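Local coordinates for periplasmic binding protein (PDB 5L9G) that binds the opine mannopine in the periplasm of Agrobacterium tumefaciens and probably delivers it to an ABC transporter for uptake, at residues A[277-280]-A[281-284]; A[303-306]-A[307-311]. All coordinates share one frame; numbering follows the deposited sequence.

Interaction 1. Residues A[277-280]-A[281-284]; sequences EYQK and DLPN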
ATOM      1  N   GLU A 277      -0.237 -15.291 -16.233  1.00 53.15           N
ATOM      2  CA  GLU A 277      -1.221 -16.354 -15.991  1.00 52.51           C
ATOM      3  C   GLU A 277      -1.749 -16.379 -14.543  1.00 54.89           C
ATOM      4  O   GLU A 277      -2.850 -16.891 -14.316  1.00 54.96           O
ATOM      5  CB  GLU A 277      -0.673 -17.733 -16.417  1.00 55.94           C
ATOM      6  CG  GLU A 277       0.469 -18.261 -15.565  1.00 59.51           C
ATOM      7  CD  GLU A 277       1.271 -19.373 -16.200  1.00 78.43           C
ATOM      8  OE1 GLU A 277       0.982 -20.564 -15.945  1.00 71.66           O
ATOM      9  OE2 GLU A 277       2.219 -19.039 -16.945  1.00 75.97           O
ATOM     10  N   TYR A 278      -0.956 -15.867 -13.576  1.00 49.57           N
ATOM     11  CA  TYR A 278      -1.349 -15.781 -12.160  1.00 46.67           C
ATOM     12  C   TYR A 278      -1.863 -14.389 -11.853  1.00 47.51           C
ATOM     13  O   TYR A 278      -2.896 -14.251 -11.194  1.00 44.78           O
ATOM     14  CB  TYR A 278      -0.179 -16.136 -11.228  1.00 47.35           C
ATOM     15  CG  TYR A 278       0.428 -17.485 -11.534  1.00 49.02           C
ATOM     16  CD1 TYR A 278      -0.258 -18.663 -11.245  1.00 51.61           C
ATOM     17  CD2 TYR A 278       1.665 -17.589 -12.158  1.00 50.04           C
ATOM     18  CE1 TYR A 278       0.277 -19.911 -11.569  1.00 52.91           C
ATOM     19  CE2 TYR A 278       2.222 -18.831 -12.459  1.00 52.81           C
ATOM     20  CZ  TYR A 278       1.521 -19.989 -12.170  1.00 58.43           C
ATOM     21  OH  TYR A 278       2.052 -21.215 -12.484  1.00 58.12           O
ATOM     22  N   GLN A 279      -1.134 -13.356 -12.334  1.00 44.33           N
ATOM     23  CA  GLN A 279      -1.460 -11.937 -12.160  1.00 42.39           C
ATOM     24  C   GLN A 279      -2.886 -11.594 -12.622  1.00 44.35           C
ATOM     25  O   GLN A 279      -3.552 -10.779 -11.979  1.00 42.66           O
ATOM     26  CB  GLN A 279      -0.419 -11.081 -12.897  1.00 44.21           C
ATOM     27  CG  GLN A 279       0.871 -10.881 -12.104  1.00 44.42           C
ATOM     28  CD  GLN A 279       0.792  -9.614 -11.281  1.00 51.19           C
ATOM     29  OE1 GLN A 279       0.578  -8.519 -11.812  1.00 43.65           O
ATOM     30  NE2 GLN A 279       0.896  -9.733  -9.957  1.00 43.06           N
ATOM     31  N   LYS A 280      -3.370 -12.248 -13.701  1.00 42.62           N
ATOM     32  CA  LYS A 280      -4.721 -12.033 -14.239  1.00 41.51           C
ATOM     33  C   LYS A 280      -5.836 -12.289 -13.199  1.00 43.88           C
ATOM     34  O   LYS A 280      -6.883 -11.644 -13.269  1.00 44.12           O
ATOM     35  CB  LYS A 280      -4.957 -12.880 -15.514  1.00 45.04           C
ATOM     36  CG  LYS A 280      -5.170 -14.385 -15.263  1.00 52.42           C
ATOM     37  CD  LYS A 280      -5.398 -15.209 -16.532  1.00 57.74           C
ATOM     38  CE  LYS A 280      -6.263 -16.425 -16.257  1.00 62.45           C
ATOM     39  NZ  LYS A 280      -5.645 -17.371 -15.292  1.00 63.37           N
ATOM     40  N   ASP A 281      -5.599 -13.220 -12.245  1.00 40.15           N
ATOM     41  CA  ASP A 281      -6.571 -13.610 -11.212  1.00 39.24           C
ATOM     42  C   ASP A 281      -6.516 -12.787  -9.935  1.00 41.70           C
ATOM     43  O   ASP A 281      -7.421 -12.898  -9.098  1.00 38.71           O
ATOM     44  CB  ASP A 281      -6.423 -15.100 -10.868  1.00 41.81           C
ATOM     45  CG  ASP A 281      -6.741 -15.996 -12.037  1.00 50.42           C
ATOM     46  OD1 ASP A 281      -7.808 -15.803 -12.659  1.00 50.04           O
ATOM     47  OD2 ASP A 281      -5.925 -16.892 -12.331  1.00 53.18           O
ATOM     48  N   LEU A 282      -5.463 -11.972  -9.764  1.00 39.06           N
ATOM     49  CA  LEU A 282      -5.301 -11.153  -8.562  1.00 37.53           C
ATOM     50  C   LEU A 282      -6.547 -10.303  -8.195  1.00 42.26           C
ATOM     51  O   LEU A 282      -6.907 -10.294  -7.005  1.00 41.08           O
ATOM     52  CB  LEU A 282      -4.036 -10.280  -8.672  1.00 37.86           C
ATOM     53  CG  LEU A 282      -3.490  -9.698  -7.377  1.00 41.43           C
ATOM     54  CD1 LEU A 282      -3.285 -10.777  -6.293  1.00 40.78           C
ATOM     55  CD2 LEU A 282      -2.195  -8.902  -7.654  1.00 41.78           C
ATOM     56  N   PRO A 283      -7.267  -9.653  -9.153  1.00 39.34           N
ATOM     57  CA  PRO A 283      -8.441  -8.857  -8.753  1.00 38.56           C
ATOM     58  C   PRO A 283      -9.787  -9.588  -8.833  1.00 43.51           C
ATOM     59  O   PRO A 283     -10.822  -8.914  -8.831  1.00 42.76           O
ATOM     60  CB  PRO A 283      -8.411  -7.674  -9.740  1.00 40.39           C
ATOM     61  CG  PRO A 283      -7.528  -8.108 -10.883  1.00 46.17           C
ATOM     62  CD  PRO A 283      -7.001  -9.487 -10.599  1.00 42.48           C
ATOM     63  N   ASN A 284      -9.796 -10.936  -8.891  1.00 40.87           N
ATOM     64  CA  ASN A 284     -11.040 -11.721  -9.040  1.00 42.22           C
ATOM     65  C   ASN A 284     -12.133 -11.344  -8.031  1.00 47.91           C
ATOM     66  O   ASN A 284     -13.302 -11.203  -8.413  1.00 48.62           O
ATOM     67  CB  ASN A 284     -10.777 -13.211  -9.053  1.00 44.13           C
ATOM     68  CG  ASN A 284     -10.208 -13.660 -10.381  1.00 50.87           C
ATOM     69  OD1 ASN A 284     -10.023 -12.853 -11.307  1.00 46.94           O
ATOM     70  ND2 ASN A 284      -9.885 -14.944 -10.494  1.00 47.46           N
TER
HETATM   71  O   HOH W   1      -9.116 -13.102 -14.214  1.00 58.67           O
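Asp281 N and Leu282 N turn back on the carbonyls of Tyr278 and Gln279, each three residues earlier, as the short helix 276-279 gives way to turns in this periplasmic binding protein. Two overlapping type I beta turns, Gln279 to Leu282 and Asp281 to Asn284, share Asp281 and Leu282. Asp281 N reaches Tyr278 O at 3.1 Å and Leu282 N reaches Gln279 O at 3.2 Å. The second turn is closed by Asn284 N on Asp281 O. Tyr278 and Asp281 both pack against helix 30-48. Lys280 and Asp281 run side by side. The lysine leaves with CG between its backbone N and carbonyl carbon (chi1 74°), then bends at its last torsion, and this brings NZ to two acceptors. It forms a salt bridge with Asp281 OD2 at 3.0 Å, on the syn side of the carboxylate, and a hydrogen bond with Glu277 O. The ammonium thus links the carbonyl of Glu277 to the carboxylate of Asp281 and probably offsets the aspartate's charge. Gln279 and Leu282, both buried, likewise lie alongside each other, with NE2 of Gln279 3.9 Å from Leu282 CD2; that amide nitrogen is bonded to Asn118 O. Pro283 CD packs 3.4 Å from Lys280 O, a carbonyl that accepts the hydroxyl of Tyr301 and lies within bonding distance of water 1. The other carboxylate oxygen of Asp281 is used too: Asn284 ND2 donates to OD1 at 3.1 Å from the anti side, 35° out of the carboxylate plane.

Interaction 2. Residues A[303-306]-A[307-311]; sequences PEKM and ATMAS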
ATOM      1  N   PRO A 303     -15.404  -2.756 -18.091  1.00 73.63           N
ATOM      2  CA  PRO A 303     -15.200  -1.370 -17.615  1.00 72.38           C
ATOM      3  C   PRO A 303     -15.617  -1.138 -16.156  1.00 74.75           C
ATOM      4  O   PRO A 303     -15.020  -0.304 -15.478  1.00 74.10           O
ATOM      5  CB  PRO A 303     -16.026  -0.529 -18.593  1.00 75.78           C
ATOM      6  CG  PRO A 303     -16.135  -1.371 -19.822  1.00 82.24           C
ATOM      7  CD  PRO A 303     -16.239  -2.777 -19.311  1.00 77.62           C
ATOM      8  N   GLU A 304     -16.612  -1.905 -15.663  1.00 70.18           N
ATOM      9  CA  GLU A 304     -17.093  -1.856 -14.275  1.00 68.08           C
ATOM     10  C   GLU A 304     -15.960  -2.320 -13.339  1.00 68.37           C
ATOM     11  O   GLU A 304     -15.740  -1.698 -12.297  1.00 66.38           O
ATOM     12  CB  GLU A 304     -18.332  -2.754 -14.127  1.00 70.12           C
ATOM     13  CG  GLU A 304     -19.132  -2.554 -12.858  1.00 77.69           C
ATOM     14  CD  GLU A 304     -20.237  -3.577 -12.670  1.00 93.46           C
ATOM     15  OE1 GLU A 304     -20.671  -3.749 -11.509  1.00 85.27           O
ATOM     16  OE2 GLU A 304     -20.666  -4.208 -13.666  1.00 84.06           O
ATOM     17  N   LYS A 305     -15.244  -3.407 -13.734  1.00 64.29           N
ATOM     18  CA  LYS A 305     -14.102  -3.975 -13.004  1.00 62.61           C
ATOM     19  C   LYS A 305     -12.929  -2.979 -12.990  1.00 64.45           C
ATOM     20  O   LYS A 305     -12.322  -2.766 -11.938  1.00 62.79           O
ATOM     21  CB  LYS A 305     -13.659  -5.313 -13.626  1.00 65.66           C
ATOM     22  CG  LYS A 305     -12.811  -6.169 -12.694  1.00 73.12           C
ATOM     23  CD  LYS A 305     -13.662  -7.217 -11.998  1.00 80.55           C
ATOM     24  CE  LYS A 305     -13.017  -7.708 -10.738  1.00 87.96           C
ATOM     25  NZ  LYS A 305     -13.494  -9.066 -10.367  1.00 96.61           N
ATOM     26  N   MET A 306     -12.643  -2.349 -14.146  1.00 61.38           N
ATOM     27  CA  MET A 306     -11.580  -1.348 -14.294  1.00 61.19           C
ATOM     28  C   MET A 306     -11.812  -0.111 -13.400  1.00 61.54           C
ATOM     29  O   MET A 306     -10.854   0.417 -12.840  1.00 60.31           O
ATOM     30  CB  MET A 306     -11.424  -0.926 -15.758  1.00 65.87           C
ATOM     31  CG  MET A 306     -10.909  -2.034 -16.672  1.00 72.49           C
ATOM     32  SD  MET A 306      -9.104  -2.244 -16.635  1.00 78.21           S
ATOM     33  CE  MET A 306      -8.865  -3.243 -18.103  1.00 77.04           C
ATOM     34  N   ALA A 307     -13.080   0.315 -13.230  1.00 55.86           N
ATOM     35  CA  ALA A 307     -13.465   1.486 -12.432  1.00 54.14           C
ATOM     36  C   ALA A 307     -12.988   1.446 -10.975  1.00 54.25           C
ATOM     37  O   ALA A 307     -12.751   2.498 -10.384  1.00 53.24           O
ATOM     38  CB  ALA A 307     -14.973   1.687 -12.487  1.00 55.21           C
ATOM     39  N   THR A 308     -12.834   0.240 -10.409  1.00 48.89           N
ATOM     40  CA  THR A 308     -12.360   0.037  -9.036  1.00 47.16           C
ATOM     41  C   THR A 308     -10.818  -0.014  -8.990  1.00 46.98           C
ATOM     42  O   THR A 308     -10.239  -0.008  -7.900  1.00 46.07           O
ATOM     43  CB  THR A 308     -12.945  -1.275  -8.471  1.00 63.84           C
ATOM     44  OG1 THR A 308     -12.491  -2.377  -9.275  1.00 65.35           O
ATOM     45  CG2 THR A 308     -14.471  -1.261  -8.404  1.00 63.17           C
ATOM     46  N   MET A 309     -10.169  -0.140 -10.167  1.00 42.04           N
ATOM     47  CA  MET A 309      -8.709  -0.259 -10.265  1.00 40.67           C
ATOM     48  C   MET A 309      -7.996   1.062 -10.146  1.00 42.04           C
ATOM     49  O   MET A 309      -8.299   2.017 -10.879  1.00 42.34           O
ATOM     50  CB  MET A 309      -8.278  -1.009 -11.538  1.00 43.33           C
ATOM     51  CG  MET A 309      -8.694  -2.453 -11.525  1.00 45.59           C
ATOM     52  SD  MET A 309      -8.051  -3.341 -12.939  1.00 48.87           S
ATOM     53  CE  MET A 309      -8.573  -4.975 -12.535  1.00 45.40           C
ATOM     54  N   ALA A 310      -7.008   1.099  -9.244  1.00 37.53           N
ATOM     55  CA  ALA A 310      -6.183   2.268  -8.980  1.00 37.78           C
ATOM     56  C   ALA A 310      -5.534   2.826 -10.243  1.00 40.08           C
ATOM     57  O   ALA A 310      -5.361   4.043 -10.367  1.00 39.80           O
ATOM     58  CB  ALA A 310      -5.087   1.908  -8.004  1.00 38.18           C
ATOM     59  N   SER A 311      -5.151   1.923 -11.158  1.00 35.50           N
ATOM     60  CA  SER A 311      -4.427   2.259 -12.379  1.00 35.83           C
ATOM     61  C   SER A 311      -5.316   2.512 -13.603  1.00 40.09           C
ATOM     62  O   SER A 311      -4.779   2.755 -14.676  1.00 42.11           O
ATOM     63  CB  SER A 311      -3.372   1.191 -12.677  1.00 39.49           C
ATOM     64  OG  SER A 311      -3.984  -0.082 -12.775  1.00 42.49           O
TER
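Pro303 O accepts from Ala307 N in a local contact at the C-terminal end of helix 303-307, a short surface helix whose chain then runs through a loop toward helix 313-316. This bond, 3.0 Å long, spans four residues as in an alpha helix. The following ones span three: Thr308 N makes a weak bond of 3.4 Å to Lys305 O, and Met309 N a firmer one of 2.8 Å to Met306 O, so the coil tightens as it ends. Thr308 strengthens the exit with its side chain. Its hydroxyl is placed between the backbone N and the carbonyl carbon (chi1 61°), folding back over the preceding turn, and OG1 donates to Lys305 O at 2.7 Å. The hydroxyl comes in 21° from the carbonyl plane, with a C=O...donor angle of 147°, and joins the weak amide bond in gripping one oxygen. Past this point CB of Met309 points back toward the helix end. CB packs 3.2 Å from Met306 O, CG lies 3.7 Å from Lys305 O, and the chain continues extended. Met306, bent at its second torsion, crosses it at an angle, bringing the two sulfurs 4.0 Å apart in an apolar contact. Helix 294-299 and the loop after it supply a shared aromatic neighbourhood, for Tyr296 and Tyr301 each touch both methionines. From helix 313-316, Asn315 ND2 donates to the carbonyl oxygens of Ala307 and Met309, while Met309 also meets Ala289 of strand 289-290, and Ala310 and Ser311 lie against strand 115-128.

In the fold
Interaction 1 precedes interaction 2 along the chain, and their centres lie 14 Å apart on the same side of the molecule's centre. Strand 289-290 and helix 294-299 come between them in sequence, and side chains of both contacts touch these two elements. The contacts also meet directly: Lys305 NZ bonds to Asn284 O at 2.9 Å and more weakly to Pro283 O, while Met309 CE packs 3.7 Å from Pro283 CG. The turn after helix 276-279 is thereby joined to helix 303-307 and the loop that follows it. Mannopine is near both, about 7 Å from the Leu282 side chain and 9 Å from that of Met309, consistent with a place close to the ligand pocket, without direct contact through these two side chains.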